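Local coordinates for protein ATP-dependent RNA helicase HrpB (Escherichia coli, PDB 6EUD) that hydrolyses ATP to ADP and phosphate and acts as an RNA helicase of the DExH-box type that binds single-stranded RNA, at residues V106-R109 with M110-D114; E634-R637 with L638-L641; R780-Q783 with K784-G788. All coordinates share one frame; numbering follows the deposited sequence.

How the contacts relate
All three contacts are turns of single helices, each built from side chains three or four residues apart. They follow one another along the chain and do not touch. Contact 1 sits in the helicase ATP-binding region, on a helix packed against the core sheet, and lies away from the predicted ATP-binding residues and the DEFH box. Contact 2 is on helix 631-646, across the centre of the chain from contact 1, with centres about 55 Å apart. Contact 3 lies on helix 779-789, in the HrpB C-terminal region far beyond the helicase core, about 87 Å from contact 1 between centres. Contacts 2 and 3 share one side of the molecule; their nearest atoms are about 26 Å apart.

Contact 1: residues V106-R109 with M110-D114; sequences VLTR and MIQRD
Leu107 overlaps Ile111 one helical turn on, its CD1 lying 3.9 Å from CD1 of Ile111. The two side chains cross at a slant. Leu107 CG stands anti to its own backbone N (chi1 179°), which sends the branch along the helix to the isoleucine. On another side of the helix, Val106 CG1 meets the sulfur of Met110, SD, at 3.8 Å. The methionine CG also rests 3.3 Å from Val106 O. That same carbonyl oxygen accepts the Met110 N-H at 3.0 Å. Gln112 N bonds to Thr108 O in the same i to i+4 pattern. Arg109 bends at its second and third torsions, and its NH1 comes 3.9 Å from Gln112 CG. Its guanidinium and the glutamine amide are turned only 15° apart. Both polar ends reach helix 361-370: Arg109 forms a salt bridge with Glu366, and Gln112 NE2 bonds to the backbone O of Glu366. Ile111 meets Leu141 and Leu142 of helix 133-145, while Leu107 and Met110 lie on strands 53-57 and 99-102. The arrangement is that of a helix flanking the mostly parallel core sheet of a P-loop NTPase-type helicase domain.

Contact 2: residues E634-R637 with L638-L641; sequences EQLR and LRLL
An i to i+3 salt bridge on helix 631-646 borders this contact, with a leucine one turn on from its glutamate. Arg637 grips Glu634 side-on, using NE and NH2, one for each carboxylate oxygen. The glutamate chain leaves with CG opposite its backbone N (chi1 173°) and then turns at its second torsion, which swings the carboxylate to Arg637. Arg637 NH2 to Glu634 OE2 is the shorter bond, 2.7 Å, and it uses the syn lone pair. Arg637 NE meets Glu634 OE1 at 3.2 Å, 34° out of the carboxylate plane. Leu638 packs beside this pair, its CG 3.6 Å from Glu634 OE2. Its CD1 comes 3.5 Å from NE2 of Gln635, whose OE1 accepts the backbone N-H of Tyr722. With an alanine at Glu634, the Arg637 guanidinium would probably lose its acidic mate and be freer to turn, and one side of Leu638 would be uncovered. Leu638 N bonds to Glu634 O at 2.8 Å. Leu636 packs against helices 686-692 and 696-705. Its CD1 lies over one face of the Arg639 guanidinium, which bonds through NE to Leu706 O. The Arg637 and Leu641 chains run alongside each other, with Arg637 NH1 3.8 Å from Leu641 CD1.

Contact 3: residues R780-Q783 with K784-G788; sequences REVQ and KEMKG
Val782 and Met786, one turn apart, head in the same direction off the helix. CG1 of Val782 touches CG of Met786 at 3.9 Å. The valine holds CG1 anti to its backbone N (chi1 179°), on the side of its carbonyl carbon, which brings this methyl to the methionine. Met786 bends at both its second and third torsions, and this folds its chain instead of stretching it out. Its CG sits 3.1 Å from Val782 O, the same oxygen that accepts the Met786 N-H at 2.9 Å. Both residues lean on Leu765 of strand 764-768, and Met786 also meets Trp795.

Gln783 and Lys787 form the next pair and also run alongside each other. Each chain is stretched out past its CG. Gln783 NE2 and Lys787 NZ end 3.6 Å apart, two nitrogens with no bond between them. The amide nitrogen bonds instead to Trp795 O and Asp797 OD1. Lys787 N bonds to Gln783 O at an N-H...O angle of only 133°, and the donor sits above the carbonyl plane.

On the exposed side, Lys784 takes an unusual first torsion (chi1 80°) that sets CG between its backbone N and carbonyl carbon. From there the straight chain runs back and passes across the end of Glu781 at a slant; the glutamate's own chain bends at CB-CG. Lys784 NZ reaches Glu781 OE1 only at 3.9 Å, a long salt bridge. This is an amphipathic helix, with Val782 and Met786 packed on a strand of the C-terminal sheet and its charged side chains on the exposed flank.

Contact 1: residues V106-R109 with M110-D114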
# COMPACT_ATOMS: atom_id res chain seq x y z
N VAL A 106 17.13 1.82 -14.55
CA VAL A 106 18.52 1.55 -14.91
C VAL A 106 19.47 1.85 -13.74
O VAL A 106 20.38 1.07 -13.44
CB VAL A 106 18.96 2.35 -16.15
CG1 VAL A 106 20.48 2.38 -16.28
CG2 VAL A 106 18.33 1.77 -17.42
N LEU A 107 19.26 2.97 -13.05
CA LEU A 107 20.10 3.31 -11.92
C LEU A 107 20.07 2.21 -10.86
O LEU A 107 21.10 1.84 -10.28
CB LEU A 107 19.68 4.64 -11.32
CG LEU A 107 20.47 5.10 -10.09
CD1 LEU A 107 21.97 4.99 -10.35
CD2 LEU A 107 20.11 6.53 -9.71
N THR A 108 18.88 1.66 -10.64
CA THR A 108 18.73 0.55 -9.70
C THR A 108 19.58 -0.66 -10.12
O THR A 108 20.26 -1.24 -9.28
CB THR A 108 17.25 0.13 -9.56
OG1 THR A 108 16.45 1.28 -9.22
CG2 THR A 108 17.09 -0.94 -8.46
N ARG A 109 19.53 -1.03 -11.40
CA ARG A 109 20.36 -2.13 -11.93
C ARG A 109 21.86 -1.91 -11.70
O ARG A 109 22.55 -2.82 -11.24
CB ARG A 109 20.11 -2.32 -13.43
CG ARG A 109 18.77 -2.96 -13.73
CD ARG A 109 18.50 -4.09 -12.77
NE ARG A 109 17.10 -4.09 -12.38
CZ ARG A 109 16.66 -4.53 -11.21
NH1 ARG A 109 17.50 -5.01 -10.31
NH2 ARG A 109 15.36 -4.48 -10.95
N MET A 110 22.33 -0.71 -12.02
CA MET A 110 23.73 -0.34 -11.87
C MET A 110 24.25 -0.51 -10.44
O MET A 110 25.33 -1.06 -10.21
CB MET A 110 23.95 1.11 -12.34
CG MET A 110 23.65 1.32 -13.81
SD MET A 110 23.74 3.05 -14.35
CE MET A 110 25.38 3.50 -13.80
N ILE A 111 23.46 -0.04 -9.47
CA ILE A 111 23.84 -0.14 -8.07
C ILE A 111 23.77 -1.59 -7.57
O ILE A 111 24.58 -2.00 -6.74
CB ILE A 111 22.93 0.76 -7.19
CG1 ILE A 111 22.96 2.20 -7.71
CG2 ILE A 111 23.38 0.73 -5.74
CD1 ILE A 111 22.11 3.16 -6.93
N GLN A 112 22.83 -2.37 -8.10
CA GLN A 112 22.70 -3.77 -7.71
C GLN A 112 23.91 -4.57 -8.16
O GLN A 112 24.37 -5.46 -7.43
CB GLN A 112 21.43 -4.39 -8.29
CG GLN A 112 20.15 -3.91 -7.66
CD GLN A 112 19.92 -4.48 -6.27
OE1 GLN A 112 20.79 -5.14 -5.71
NE2 GLN A 112 18.73 -4.25 -5.73
N ARG A 113 24.39 -4.27 -9.36
CA ARG A 113 25.54 -4.99 -9.91
C ARG A 113 26.86 -4.49 -9.32
O ARG A 113 27.74 -5.30 -9.01
CB ARG A 113 25.58 -4.89 -11.43
CG ARG A 113 24.51 -5.66 -12.14
CD ARG A 113 24.50 -5.34 -13.62
NE ARG A 113 25.79 -4.83 -14.09
CZ ARG A 113 26.83 -5.58 -14.43
NH1 ARG A 113 26.76 -6.91 -14.37
NH2 ARG A 113 27.95 -5.01 -14.85
N ASP A 114 26.98 -3.17 -9.18
CA ASP A 114 28.18 -2.58 -8.61
C ASP A 114 27.83 -1.69 -7.44
O ASP A 114 27.66 -0.48 -7.60
CB ASP A 114 28.94 -1.78 -9.66
CG ASP A 114 30.28 -1.27 -9.15
OD1 ASP A 114 30.77 -1.80 -8.12
OD2 ASP A 114 30.84 -0.35 -9.77

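Contact 2: residues E634-R637 with L638-L641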
# COMPACT_ATOMS: atom_id res chain seq x y z
N GLU A 634 -16.35 -19.54 30.00
CA GLU A 634 -16.60 -18.17 29.57
C GLU A 634 -15.92 -17.17 30.50
O GLU A 634 -15.33 -16.21 30.05
CB GLU A 634 -18.11 -17.89 29.50
CG GLU A 634 -18.48 -16.43 29.21
CD GLU A 634 -17.95 -15.94 27.85
OE1 GLU A 634 -17.66 -16.79 26.97
OE2 GLU A 634 -17.84 -14.71 27.65
N GLN A 635 -16.02 -17.41 31.81
CA GLN A 635 -15.34 -16.56 32.80
C GLN A 635 -13.83 -16.58 32.58
O GLN A 635 -13.17 -15.54 32.68
CB GLN A 635 -15.69 -17.01 34.23
CG GLN A 635 -17.02 -16.45 34.73
CD GLN A 635 -17.00 -14.94 34.83
OE1 GLN A 635 -16.31 -14.36 35.69
NE2 GLN A 635 -17.72 -14.28 33.93
N LEU A 636 -13.28 -17.75 32.27
CA LEU A 636 -11.87 -17.85 31.93
C LEU A 636 -11.57 -16.98 30.71
O LEU A 636 -10.65 -16.15 30.73
CB LEU A 636 -11.46 -19.31 31.66
CG LEU A 636 -10.00 -19.52 31.20
CD1 LEU A 636 -8.96 -19.05 32.22
CD2 LEU A 636 -9.74 -20.97 30.87
N ARG A 637 -12.37 -17.13 29.66
CA ARG A 637 -12.18 -16.32 28.46
C ARG A 637 -12.22 -14.82 28.82
O ARG A 637 -11.35 -14.08 28.40
CB ARG A 637 -13.21 -16.64 27.38
CG ARG A 637 -12.83 -16.03 26.02
CD ARG A 637 -13.94 -16.17 24.99
NE ARG A 637 -15.15 -15.48 25.42
CZ ARG A 637 -15.44 -14.22 25.12
NH1 ARG A 637 -14.61 -13.51 24.36
NH2 ARG A 637 -16.56 -13.67 25.57
N LEU A 638 -13.19 -14.41 29.63
CA LEU A 638 -13.28 -13.03 30.07
C LEU A 638 -12.07 -12.63 30.94
O LEU A 638 -11.55 -11.51 30.82
CB LEU A 638 -14.60 -12.82 30.82
CG LEU A 638 -15.85 -12.85 29.95
CD1 LEU A 638 -17.15 -12.81 30.76
CD2 LEU A 638 -15.81 -11.68 28.99
N ARG A 639 -11.61 -13.53 31.80
CA ARG A 639 -10.42 -13.24 32.61
C ARG A 639 -9.19 -13.03 31.75
O ARG A 639 -8.34 -12.18 32.05
CB ARG A 639 -10.17 -14.35 33.63
CG ARG A 639 -11.18 -14.28 34.77
CD ARG A 639 -11.29 -15.61 35.51
NE ARG A 639 -10.03 -15.91 36.17
CZ ARG A 639 -9.63 -17.14 36.45
NH1 ARG A 639 -10.40 -18.17 36.12
NH2 ARG A 639 -8.45 -17.33 37.02
N LEU A 640 -9.09 -13.80 30.66
CA LEU A 640 -7.99 -13.61 29.70
C LEU A 640 -8.07 -12.24 29.01
O LEU A 640 -7.05 -11.58 28.81
CB LEU A 640 -7.99 -14.74 28.67
CG LEU A 640 -7.49 -16.05 29.28
CD1 LEU A 640 -7.68 -17.24 28.32
CD2 LEU A 640 -6.02 -15.89 29.71
N LEU A 641 -9.28 -11.82 28.67
CA LEU A 641 -9.49 -10.51 28.08
C LEU A 641 -9.06 -9.43 29.06
O LEU A 641 -8.35 -8.49 28.66
CB LEU A 641 -10.95 -10.29 27.69
CG LEU A 641 -11.52 -11.04 26.49
CD1 LEU A 641 -13.00 -10.69 26.29
CD2 LEU A 641 -10.70 -10.76 25.24

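Contact 3: residues R780-Q783 with K784-G788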
# COMPACT_ATOMS: atom_id res chain seq x y z
N ARG A 780 -23.46 4.54 58.01
CA ARG A 780 -24.20 4.91 59.22
C ARG A 780 -25.70 4.91 58.96
O ARG A 780 -26.49 4.78 59.88
CB ARG A 780 -23.74 6.27 59.76
CG ARG A 780 -23.00 7.10 58.74
CD ARG A 780 -22.97 8.59 59.09
NE ARG A 780 -22.31 9.34 58.02
CZ ARG A 780 -22.10 10.65 58.03
NH1 ARG A 780 -22.51 11.38 59.07
NH2 ARG A 780 -21.50 11.24 57.01
N GLU A 781 -26.09 5.05 57.70
CA GLU A 781 -27.49 5.01 57.33
C GLU A 781 -27.95 3.58 57.04
O GLU A 781 -29.12 3.24 57.21
CB GLU A 781 -27.76 5.92 56.13
CG GLU A 781 -27.41 7.39 56.38
CD GLU A 781 -27.86 7.90 57.76
OE1 GLU A 781 -29.00 7.61 58.18
OE2 GLU A 781 -27.07 8.61 58.44
N VAL A 782 -27.00 2.74 56.63
CA VAL A 782 -27.26 1.31 56.43
C VAL A 782 -27.31 0.58 57.78
O VAL A 782 -28.10 -0.34 57.98
CB VAL A 782 -26.19 0.68 55.52
CG1 VAL A 782 -26.44 -0.82 55.32
CG2 VAL A 782 -26.18 1.40 54.18
N GLN A 783 -26.47 1.02 58.72
CA GLN A 783 -26.40 0.44 60.05
C GLN A 783 -27.70 0.57 60.82
O GLN A 783 -28.05 -0.29 61.62
CB GLN A 783 -25.27 1.09 60.86
CG GLN A 783 -25.13 0.53 62.26
CD GLN A 783 -24.13 1.30 63.09
OE1 GLN A 783 -23.80 2.45 62.79
NE2 GLN A 783 -23.61 0.66 64.13
N LYS A 784 -28.41 1.66 60.60
CA LYS A 784 -29.64 1.87 61.35
C LYS A 784 -30.75 0.97 60.79
O LYS A 784 -31.58 0.47 61.56
CB LYS A 784 -30.06 3.35 61.33
CG LYS A 784 -30.76 3.83 60.08
CD LYS A 784 -31.33 5.23 60.27
CE LYS A 784 -32.15 5.66 59.07
NZ LYS A 784 -32.72 7.03 59.24
N GLU A 785 -30.76 0.72 59.49
CA GLU A 785 -31.78 -0.15 58.91
C GLU A 785 -31.46 -1.62 59.18
O GLU A 785 -32.36 -2.47 59.26
CB GLU A 785 -31.94 0.08 57.41
CG GLU A 785 -33.19 -0.61 56.85
CD GLU A 785 -33.39 -0.38 55.36
OE1 GLU A 785 -33.23 -1.35 54.57
OE2 GLU A 785 -33.73 0.75 54.98
N MET A 786 -30.18 -1.93 59.33
CA MET A 786 -29.77 -3.28 59.69
C MET A 786 -30.01 -3.54 61.18
O MET A 786 -30.13 -4.68 61.61
CB MET A 786 -28.31 -3.52 59.33
CG MET A 786 -28.02 -3.41 57.84
SD MET A 786 -29.32 -4.17 56.85
CE MET A 786 -28.90 -5.85 57.11
N LYS A 787 -30.09 -2.46 61.95
CA LYS A 787 -30.48 -2.56 63.35
C LYS A 787 -32.00 -2.67 63.48
O LYS A 787 -32.51 -3.03 64.54
CB LYS A 787 -29.95 -1.38 64.15
CG LYS A 787 -28.49 -1.54 64.54
CD LYS A 787 -28.01 -0.40 65.42
CE LYS A 787 -26.61 -0.69 65.93
NZ LYS A 787 -26.08 0.43 66.75
N GLY A 788 -32.71 -2.39 62.39
CA GLY A 788 -34.16 -2.46 62.37
C GLY A 788 -34.75 -3.74 61.78
O GLY A 788 -35.70 -4.29 62.33